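Local coordinates for protein TrwG component of type IV secretion system (PDB 4JF8) that probably acts as a membrane-anchored VirB8-type component of a type IV secretion system, here represented by its NTF2-like domain, at residues Q51-L54 and N55-Y59; T58-Y61 and D62-Q65. All coordinates share one frame; numbering follows the deposited sequence.

Interaction 1 (Q51-L54 and N55-Y59); sequences QYVL and NRETY. With EDO (1,2-ethanediol), chain C.
Y52 and R56, one turn apart on the last part of helix 42-57, run side by side toward the protein interior and join at their polar ends. R56 is stretched out, with CG anti to the backbone N (chi1 179°) and no bend from CG to NE, which carries its guanidinium level with the phenol. R56 NH1 donates to Y52 OH over 2.9 Å, with the hydroxyl in the guanidinium plane. The ring and the guanidinium are turned 58° apart, so they do not stack, and R56 CD packs obliquely 3.7 Å from Y52 CE2. S75 is a further hydrogen-bond partner of Y52 OH, fixing the buried phenol.

The neighbouring face, with Q51, L54 and N55, is only partly buried and is held by polar bonds to backbone carbonyls. N55 folds its amide back over the preceding turn: N55 ND2 reaches Q51 O at 2.9 Å, with a nearly straight bond of 166°. The backbone N of N55 meets Q51 O from the opposite face of the carbonyl at 3.0 Å. At the helix end, L54 O is likewise gripped twice, by T58 N at 3.2 Å and by T58 OG1 at 2.6 Å; the hydroxyl lies in the carbonyl plane on a lone pair. An ethanediol, probably from the crystallisation liquor, donates to N55 O and R56 O and also bonds Y87.

Y52, V53 and R56 pack on strand 164-173, where Y169 meets the Y52 ring edge-to-face; helix 77-85 covers Y52 and R56, L54 rests on strand 101-112, and N55 faces helix 64-73.

Interaction 2 (T58-Y61 and D62-Q65); sequences TYDY and DTIQ
D60 lays its carboxylate over the backbone NH of D62, forming an Asx turn: D62 N donates to D60 OD1 at 3.0 Å, approaching from above the carboxylate plane. A beta turn is superposed on it, closed by T63 N bonding D60 O at 2.9 Å, with Y61 and D62 at its corners in type I-like backbone angles. The two turns reverse the chain between helix 42-57 and helix 64-73. CG of D60 stands anti to its own N (chi1 -176°), and this swings OD1 forward to D62 N.

The tightness of the turn sets two acidic groups beside each other. D60 OD1 and D62 OD2 are 3.7 Å apart, with their carboxylate planes turned 47° to one another, but both oxygens form salt bridges to R102, through NE and NH2 respectively. The arginine probably offsets the repulsion and ties the turn to strand 101-112. D62 and T63 also pack on the same residues of the second subunit, which places this corner at the dimer contact.

T63 occupies the N-cap position of helix 64-73, although its side chain makes no capping bond. With chi1 at 61°, OG1 lies between the backbone N and the carbonyl carbon, and its hydrogen bond runs forward to N67 OD1, one turn into the helix. On the side of the turn away from the D60 carboxylate, I64 directs CD1 obliquely at the ring of the buried Y59, whose hydroxyl is hydrogen-bonded to S98 O; because I64 has two conformers, the closeness of this apolar touch is doubtful. At the helix start a water spans the turn, accepting from Q65 N at 3.0 Å and donating to Y61 O at 3.2 Å.

Overall arrangement
From the N terminus, the chain first runs through helix 42-57, whose last turns hold interaction 1. No loop is closed there, since the contacts link successive turns of one helix up to its end at E57, with T58 the first residue beyond it. Interaction 2 follows at once, where 58-61 turns back on 62-65 to close the short connection into helix 64-73. The two neither nest nor cross: they overlap in T58 and Y59, and their centres lie 9 Å apart. Interaction 1 sits near the middle of the chain, against the antiparallel sheet, whereas interaction 2 lies farther out, joining the start of helix 64-73 to strand 101-112 beside the second subunit.

Interaction 1 (Q51-L54 and N55-Y59)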
loop_
_atom_site.group_PDB
_atom_site.type_symbol
_atom_site.label_atom_id
_atom_site.label_comp_id
_atom_site.label_asym_id
_atom_site.label_seq_id
_atom_site.Cartn_x
_atom_site.Cartn_y
_atom_site.Cartn_z
ATOM N N GLN A 51 -1.020 -6.353 5.442
ATOM C CA GLN A 51 -0.679 -4.945 5.293
ATOM C C GLN A 51 -0.264 -4.384 6.647
ATOM O O GLN A 51 0.704 -3.619 6.754
ATOM C CB GLN A 51 -1.885 -4.174 4.778
ATOM C CG GLN A 51 -1.572 -2.706 4.553
ATOM C CD GLN A 51 -2.695 -1.915 3.894
ATOM O OE1 GLN A 51 -3.189 -0.932 4.443
ATOM N NE2 GLN A 51 -3.107 -2.352 2.730
ATOM N N TYR A 52 -0.973 -4.756 7.712
ATOM C CA TYR A 52 -0.661 -4.240 9.026
ATOM C C TYR A 52 0.728 -4.648 9.505
ATOM O O TYR A 52 1.521 -3.795 9.915
ATOM C CB TYR A 52 -1.723 -4.672 10.051
ATOM C CG TYR A 52 -1.601 -3.903 11.351
ATOM C CD1 TYR A 52 -2.117 -2.611 11.440
ATOM C CD2 TYR A 52 -0.906 -4.414 12.456
ATOM C CE1 TYR A 52 -1.990 -1.858 12.595
ATOM C CE2 TYR A 52 -0.779 -3.667 13.612
ATOM C CZ TYR A 52 -1.302 -2.387 13.670
ATOM O OH TYR A 52 -1.187 -1.669 14.860
ATOM N N VAL A 53 1.028 -5.936 9.446
ATOM C CA VAL A 53 2.304 -6.414 9.937
ATOM C C VAL A 53 3.443 -5.837 9.105
ATOM O O VAL A 53 4.464 -5.405 9.648
ATOM C CB VAL A 53 2.348 -7.955 10.017
ATOM C CG1 VAL A 53 3.761 -8.426 10.340
ATOM C CG2 VAL A 53 1.383 -8.459 11.089
ATOM N N LEU A 54 3.295 -5.821 7.786
ATOM C CA LEU A 54 4.366 -5.287 6.948
ATOM C C LEU A 54 4.591 -3.816 7.257
ATOM O O LEU A 54 5.739 -3.354 7.327
ATOM C CB LEU A 54 4.053 -5.467 5.461
ATOM C CG LEU A 54 4.147 -6.906 4.943
ATOM C CD1 LEU A 54 3.743 -6.953 3.481
ATOM C CD2 LEU A 54 5.562 -7.452 5.126
ATOM N N ASN A 55 3.531 -3.040 7.399
ATOM C CA ASN A 55 3.713 -1.600 7.603
ATOM C C ASN A 55 4.192 -1.265 9.006
ATOM O O ASN A 55 4.928 -0.295 9.174
ATOM C CB ASN A 55 2.455 -0.821 7.232
ATOM C CG ASN A 55 2.336 -0.625 5.751
ATOM O OD1 ASN A 55 2.891 0.329 5.201
ATOM N ND2 ASN A 55 1.610 -1.492 5.085
ATOM N N ARG A 56 3.829 -2.066 9.988
ATOM C CA ARG A 56 4.197 -1.775 11.374
ATOM C C ARG A 56 5.613 -2.231 11.701
ATOM O O ARG A 56 6.343 -1.540 12.414
ATOM C CB ARG A 56 3.196 -2.413 12.341
ATOM C CG ARG A 56 3.562 -2.148 13.792
ATOM C CD ARG A 56 2.444 -2.371 14.754
ATOM N NE ARG A 56 2.884 -2.271 16.146
ATOM C CZ ARG A 56 2.090 -2.074 17.190
ATOM N NH1 ARG A 56 0.784 -1.861 17.040
ATOM N NH2 ARG A 56 2.611 -2.054 18.414
ATOM N N GLU A 57 5.989 -3.396 11.191
ATOM C CA GLU A 57 7.260 -4.005 11.578
ATOM C C GLU A 57 8.422 -3.605 10.667
ATOM O O GLU A 57 9.576 -3.670 11.065
ATOM C CB GLU A 57 7.132 -5.540 11.628
ATOM C CG GLU A 57 6.134 -6.065 12.652
ATOM C CD GLU A 57 6.486 -5.712 14.084
ATOM O OE1 GLU A 57 7.687 -5.546 14.408
ATOM O OE2 GLU A 57 5.547 -5.606 14.895
ATOM N N THR A 58 8.139 -3.211 9.438
ATOM C CA THR A 58 9.198 -2.748 8.535
ATOM C C THR A 58 9.803 -1.463 9.029
ATOM O O THR A 58 9.060 -0.569 9.459
ATOM C CB THR A 58 8.641 -2.503 7.117
ATOM O OG1 THR A 58 8.230 -3.748 6.543
ATOM C CG2 THR A 58 9.670 -1.834 6.215
ATOM N N TYR A 59 11.130 -1.367 9.006
ATOM C CA TYR A 59 11.781 -0.073 9.190
ATOM C C TYR A 59 12.558 0.228 7.938
ATOM O O TYR A 59 13.514 -0.471 7.609
ATOM C CB TYR A 59 12.719 -0.013 10.427
ATOM C CG TYR A 59 13.246 1.384 10.556
ATOM C CD1 TYR A 59 12.524 2.360 11.202
ATOM C CD2 TYR A 59 14.455 1.747 9.958
ATOM C CE1 TYR A 59 12.972 3.655 11.275
ATOM C CE2 TYR A 59 14.913 3.052 10.015
ATOM C CZ TYR A 59 14.171 3.997 10.687
ATOM O OH TYR A 59 14.586 5.318 10.751
HETATM C C1 EDO C . 7.604 1.376 10.718
HETATM O O1 EDO C . 7.752 0.750 12.004
HETATM C C2 EDO C . 6.564 2.459 10.776
HETATM O O2 EDO C . 5.325 1.825 10.907
#

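Interaction 2 (T58-Y61 and D62-Q65)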
loop_
_atom_site.group_PDB
_atom_site.type_symbol
_atom_site.label_atom_id
_atom_site.label_comp_id
_atom_site.label_asym_id
_atom_site.label_seq_id
_atom_site.Cartn_x
_atom_site.Cartn_y
_atom_site.Cartn_z
ATOM N N THR A 58 8.139 -3.211 9.438
ATOM C CA THR A 58 9.198 -2.748 8.535
ATOM C C THR A 58 9.803 -1.463 9.029
ATOM O O THR A 58 9.060 -0.569 9.459
ATOM C CB THR A 58 8.641 -2.503 7.117
ATOM O OG1 THR A 58 8.230 -3.748 6.543
ATOM C CG2 THR A 58 9.670 -1.834 6.215
ATOM N N TYR A 59 11.130 -1.367 9.006
ATOM C CA TYR A 59 11.781 -0.073 9.190
ATOM C C TYR A 59 12.558 0.228 7.938
ATOM O O TYR A 59 13.514 -0.471 7.609
ATOM C CB TYR A 59 12.719 -0.013 10.427
ATOM C CG TYR A 59 13.246 1.384 10.556
ATOM C CD1 TYR A 59 12.524 2.360 11.202
ATOM C CD2 TYR A 59 14.455 1.747 9.958
ATOM C CE1 TYR A 59 12.972 3.655 11.275
ATOM C CE2 TYR A 59 14.913 3.052 10.015
ATOM C CZ TYR A 59 14.171 3.997 10.687
ATOM O OH TYR A 59 14.586 5.318 10.751
ATOM N N ASP A 60 12.173 1.286 7.236
ATOM C CA ASP A 60 12.867 1.657 6.006
ATOM C C ASP A 60 12.647 3.140 5.846
ATOM O O ASP A 60 11.527 3.569 5.603
ATOM C CB ASP A 60 12.314 0.857 4.824
ATOM C CG ASP A 60 13.048 1.114 3.522
ATOM O OD1 ASP A 60 13.788 2.097 3.406
ATOM O OD2 ASP A 60 12.818 0.279 2.609
ATOM N N TYR A 61 13.703 3.929 5.945
ATOM C CA TYR A 61 13.633 5.377 5.833
ATOM C C TYR A 61 12.943 5.808 4.543
ATOM O O TYR A 61 12.259 6.835 4.508
ATOM C CB TYR A 61 15.065 5.899 5.860
ATOM C CG TYR A 61 15.254 7.380 6.017
ATOM C CD1 TYR A 61 15.130 7.976 7.263
ATOM C CD2 TYR A 61 15.608 8.175 4.933
ATOM C CE1 TYR A 61 15.331 9.331 7.424
ATOM C CE2 TYR A 61 15.812 9.533 5.083
ATOM C CZ TYR A 61 15.670 10.105 6.329
ATOM O OH TYR A 61 15.862 11.457 6.499
ATOM N N ASP A 62 13.142 5.025 3.487
ATOM C CA ASP A 62 12.544 5.324 2.179
ATOM C C ASP A 62 11.026 5.250 2.188
ATOM O O ASP A 62 10.390 5.897 1.344
ATOM C CB ASP A 62 13.060 4.382 1.087
ATOM C CG ASP A 62 14.549 4.540 0.816
ATOM O OD1 ASP A 62 15.140 5.557 1.220
ATOM O OD2 ASP A 62 15.086 3.591 0.226
ATOM N N THR A 63 10.430 4.461 3.078
ATOM C CA THR A 63 8.980 4.265 3.078
ATOM C C THR A 63 8.374 4.555 4.442
ATOM O O THR A 63 7.178 4.330 4.635
ATOM C CB THR A 63 8.607 2.848 2.623
ATOM O OG1 THR A 63 9.174 1.871 3.510
ATOM C CG2 THR A 63 9.090 2.595 1.194
ATOM N N ILE A 64 9.135 5.120 5.374
ATOM C CA ILE A 64 8.629 5.212 6.745
ATOM C C ILE A 64 7.410 6.140 6.893
ATOM O O ILE A 64 6.523 5.836 7.688
ATOM C CB ILE A 64 9.745 5.495 7.779
ATOM C CG1 ILE A 64 9.235 5.331 9.199
ATOM C CG2 ILE A 64 10.300 6.891 7.634
ATOM C CD1 ILE A 64 10.344 5.422 10.224
ATOM N N GLN A 65 7.321 7.233 6.143
ATOM C CA GLN A 65 6.121 8.061 6.237
ATOM C C GLN A 65 4.838 7.253 5.950
ATOM O O GLN A 65 3.866 7.278 6.704
ATOM C CB GLN A 65 6.231 9.257 5.293
ATOM C CG GLN A 65 5.079 10.233 5.434
ATOM C CD GLN A 65 5.162 11.009 6.718
ATOM O OE1 GLN A 65 4.429 10.787 7.697
ATOM N NE2 GLN A 65 6.117 11.900 6.748
HETATM O O HOH W 1 9.345 8.165 4.144
#